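Local coordinates for superoxide dismutase [Mn/Fe] (Aeropyrum pernix, PDB 3AK2), which catalyses the dismutation of superoxide to oxygen and hydrogen peroxide and is cambialistic, working with either manganese or iron, here in its manganese-bound form, at the interface of chains A and B. Residues are numbered along the deposited sequence; one frame, centred on the assembly and turned at random. Chains: chain A/B, Superoxide dismutase [Mn/Fe].

The interface of chains A and B. Residues chain A 117, 120-121, 144-146; chain B 50, 53-54, 62, 66.
Apolar packing carries this patch, in which two side chains push in opposite directions across the boundary and meet tip to tip. B:Met66, extended beyond CG (chi3 -177°), slides its thioether between helix and strand of chain A. Its side chain crosses that of A:Ile144 obliquely, and the methyl CE rests on the branch methyl CG2 at 3.5 Å, while SD lies 3.8 Å from CB of A:Ala121 and 3.9 Å from the backbone CA of A:Leu145. From the other side comes A:Leu117, CG anti to the backbone N (chi1 -179°), with its fork parting the neighbours of chain B. Branch CD2 meets CG2 of B:Ile50 at 3.9 Å and also touches B:Leu54, both side chains crossing it at about a right angle; branch CD1 faces CG2 of B:Val62 at 3.9 Å and the methyl of B:Met66 at 4.0 Å. An alanine in place of A:Leu117 would remove CG and both branches and would probably loosen the packing against B:Ile50, B:Leu54, B:Val62 and the tip of B:Met66. The other methyl of B:Val62, CG1, lies over the backbone of A:Ala121.

Polar support stays within chain A: the amide NE2 of A:Gln146 donates to a lone pair of A:Ala121 O (2.8 Å, 154° at H), tying strand to helix.

Helix 111-123 and strand 141-148 thus receive helices 25-54 and 62-82 of the partner's alpha-hairpin region, in a two-fold symmetric interface between identical chains, probably part of the enzyme's oligomer.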
ATOM      1  N   LEU A 117      17.032  17.350   6.209  1.00 12.75           N
ATOM      2  CA  LEU A 117      16.327  16.086   6.414  1.00 12.36           C
ATOM      3  C   LEU A 117      14.906  16.143   5.865  1.00 12.46           C
ATOM      4  O   LEU A 117      14.464  15.223   5.174  1.00 12.27           O
ATOM      5  CB  LEU A 117      16.319  15.694   7.894  1.00 12.59           C
ATOM      6  CG  LEU A 117      15.631  14.370   8.255  1.00 12.11           C
ATOM      7  CD1 LEU A 117      16.247  13.196   7.504  1.00 13.35           C
ATOM      8  CD2 LEU A 117      15.676  14.121   9.750  1.00 12.94           C
ATOM      9  N   ALA A 120      15.035  16.075   2.128  1.00 12.48           N
ATOM     10  CA  ALA A 120      15.320  14.722   1.653  1.00 12.36           C
ATOM     11  C   ALA A 120      14.076  13.844   1.746  1.00 12.33           C
ATOM     12  O   ALA A 120      13.770  13.089   0.820  1.00 12.54           O
ATOM     13  CB  ALA A 120      16.471  14.104   2.432  1.00 12.60           C
ATOM     14  N   ALA A 121      13.356  13.948   2.859  1.00 11.93           N
ATOM     15  CA  ALA A 121      12.098  13.212   3.014  1.00 11.80           C
ATOM     16  C   ALA A 121      11.110  13.563   1.898  1.00 11.96           C
ATOM     17  O   ALA A 121      10.511  12.674   1.293  1.00 11.90           O
ATOM     18  CB  ALA A 121      11.489  13.472   4.377  1.00 11.96           C
ATOM     19  N   ILE A 144       9.678  13.606  11.772  1.00 10.77           N
ATOM     20  CA  ILE A 144       9.498  13.750  10.328  1.00 10.90           C
ATOM     21  C   ILE A 144       9.142  12.393   9.736  1.00 10.35           C
ATOM     22  O   ILE A 144       9.714  11.368  10.123  1.00 10.51           O
ATOM     23  CB  ILE A 144      10.756  14.345   9.626  1.00 11.02           C
ATOM     24  CG1 ILE A 144      11.040  15.757  10.151  1.00 11.75           C
ATOM     25  CG2 ILE A 144      10.589  14.366   8.094  1.00 11.07           C
ATOM     26  CD1 ILE A 144      12.380  16.338   9.712  1.00 12.30           C
ATOM     27  N   LEU A 145       8.184  12.388   8.813  1.00 10.14           N
ATOM     28  CA  LEU A 145       7.866  11.175   8.055  1.00  9.79           C
ATOM     29  C   LEU A 145       7.369  11.511   6.651  1.00  9.66           C
ATOM     30  O   LEU A 145       7.127  12.681   6.325  1.00  9.53           O
ATOM     31  CB  LEU A 145       6.850  10.290   8.801  1.00 10.68           C
ATOM     32  CG  LEU A 145       5.377  10.717   8.860  1.00 10.59           C
ATOM     33  CD1 LEU A 145       4.489   9.518   9.157  1.00 12.82           C
ATOM     34  CD2 LEU A 145       5.120  11.839   9.861  1.00 12.20           C
ATOM     35  N   GLN A 146       7.243  10.476   5.821  1.00  9.42           N
ATOM     36  CA  GLN A 146       6.598  10.587   4.519  1.00  9.25           C
ATOM     37  C   GLN A 146       5.204   9.993   4.569  1.00  8.97           C
ATOM     38  O   GLN A 146       4.930   9.060   5.346  1.00  9.15           O
ATOM     39  CB  GLN A 146       7.364   9.806   3.462  1.00  9.11           C
ATOM     40  CG  GLN A 146       8.763  10.293   3.185  1.00 10.37           C
ATOM     41  CD  GLN A 146       9.497   9.382   2.228  1.00  9.72           C
ATOM     42  OE1 GLN A 146       9.187   8.195   2.116  1.00  9.99           O
ATOM     43  NE2 GLN A 146      10.487   9.932   1.532  1.00 10.25           N
TER
ATOM     44  N   ILE B  50      18.109   7.773  12.597  1.00 13.76           N
ATOM     45  CA  ILE B  50      17.901   9.171  12.232  1.00 14.51           C
ATOM     46  C   ILE B  50      18.861  10.067  13.021  1.00 14.86           C
ATOM     47  O   ILE B  50      19.446  10.999  12.462  1.00 14.99           O
ATOM     48  CB  ILE B  50      16.417   9.597  12.392  1.00 14.44           C
ATOM     49  CG1 ILE B  50      15.540   8.802  11.411  1.00 15.04           C
ATOM     50  CG2 ILE B  50      16.241  11.093  12.132  1.00 14.76           C
ATOM     51  CD1 ILE B  50      14.039   8.889  11.674  1.00 15.68           C
ATOM     52  N   HIS B  53      22.326   9.803  11.579  1.00 16.33           N
ATOM     53  CA  HIS B  53      22.294  10.535  10.319  1.00 16.25           C
ATOM     54  C   HIS B  53      22.429  12.047  10.537  1.00 16.53           C
ATOM     55  O   HIS B  53      23.237  12.705   9.880  1.00 16.60           O
ATOM     56  CB  HIS B  53      20.998  10.210   9.567  1.00 15.87           C
ATOM     57  CG  HIS B  53      20.828  10.976   8.294  1.00 15.31           C
ATOM     58  ND1 HIS B  53      21.284  10.512   7.078  1.00 15.33           N
ATOM     59  CD2 HIS B  53      20.250  12.175   8.048  1.00 14.89           C
ATOM     60  CE1 HIS B  53      20.995  11.394   6.139  1.00 15.22           C
ATOM     61  NE2 HIS B  53      20.368  12.411   6.700  1.00 15.25           N
ATOM     62  N   LEU B  54      21.641  12.583  11.467  1.00 16.73           N
ATOM     63  CA  LEU B  54      21.660  14.014  11.788  1.00 17.18           C
ATOM     64  C   LEU B  54      22.994  14.471  12.375  1.00 17.82           C
ATOM     65  O   LEU B  54      23.440  15.592  12.118  1.00 18.17           O
ATOM     66  CB  LEU B  54      20.524  14.358  12.751  1.00 16.78           C
ATOM     67  CG  LEU B  54      19.119  14.383  12.148  1.00 16.58           C
ATOM     68  CD1 LEU B  54      18.087  14.231  13.247  1.00 15.76           C
ATOM     69  CD2 LEU B  54      18.884  15.660  11.344  1.00 16.73           C
ATOM     70  N   VAL B  62      16.648   7.731   3.806  1.00 12.71           N
ATOM     71  CA  VAL B  62      15.654   8.462   4.583  1.00 12.42           C
ATOM     72  C   VAL B  62      14.261   7.846   4.410  1.00 11.87           C
ATOM     73  O   VAL B  62      13.538   7.639   5.387  1.00 11.36           O
ATOM     74  CB  VAL B  62      15.683   9.972   4.230  1.00 12.37           C
ATOM     75  CG1 VAL B  62      14.526  10.711   4.863  1.00 13.23           C
ATOM     76  CG2 VAL B  62      17.008  10.590   4.674  1.00 13.09           C
ATOM     77  N   MET B  66      12.260   6.044   7.494  1.00  9.78           N
ATOM     78  CA  MET B  66      10.958   6.609   7.842  1.00  9.79           C
ATOM     79  C   MET B  66       9.807   5.616   7.662  1.00  9.63           C
ATOM     80  O   MET B  66       8.867   5.622   8.448  1.00  9.78           O
ATOM     81  CB  MET B  66      10.708   7.934   7.136  1.00 10.08           C
ATOM     82  CG  MET B  66      11.552   9.028   7.739  1.00 10.59           C
ATOM     83  SD  MET B  66      11.478  10.573   6.842  1.00 10.72           S
ATOM     84  CE  MET B  66      12.661  11.507   7.805  1.00 11.48           C
TER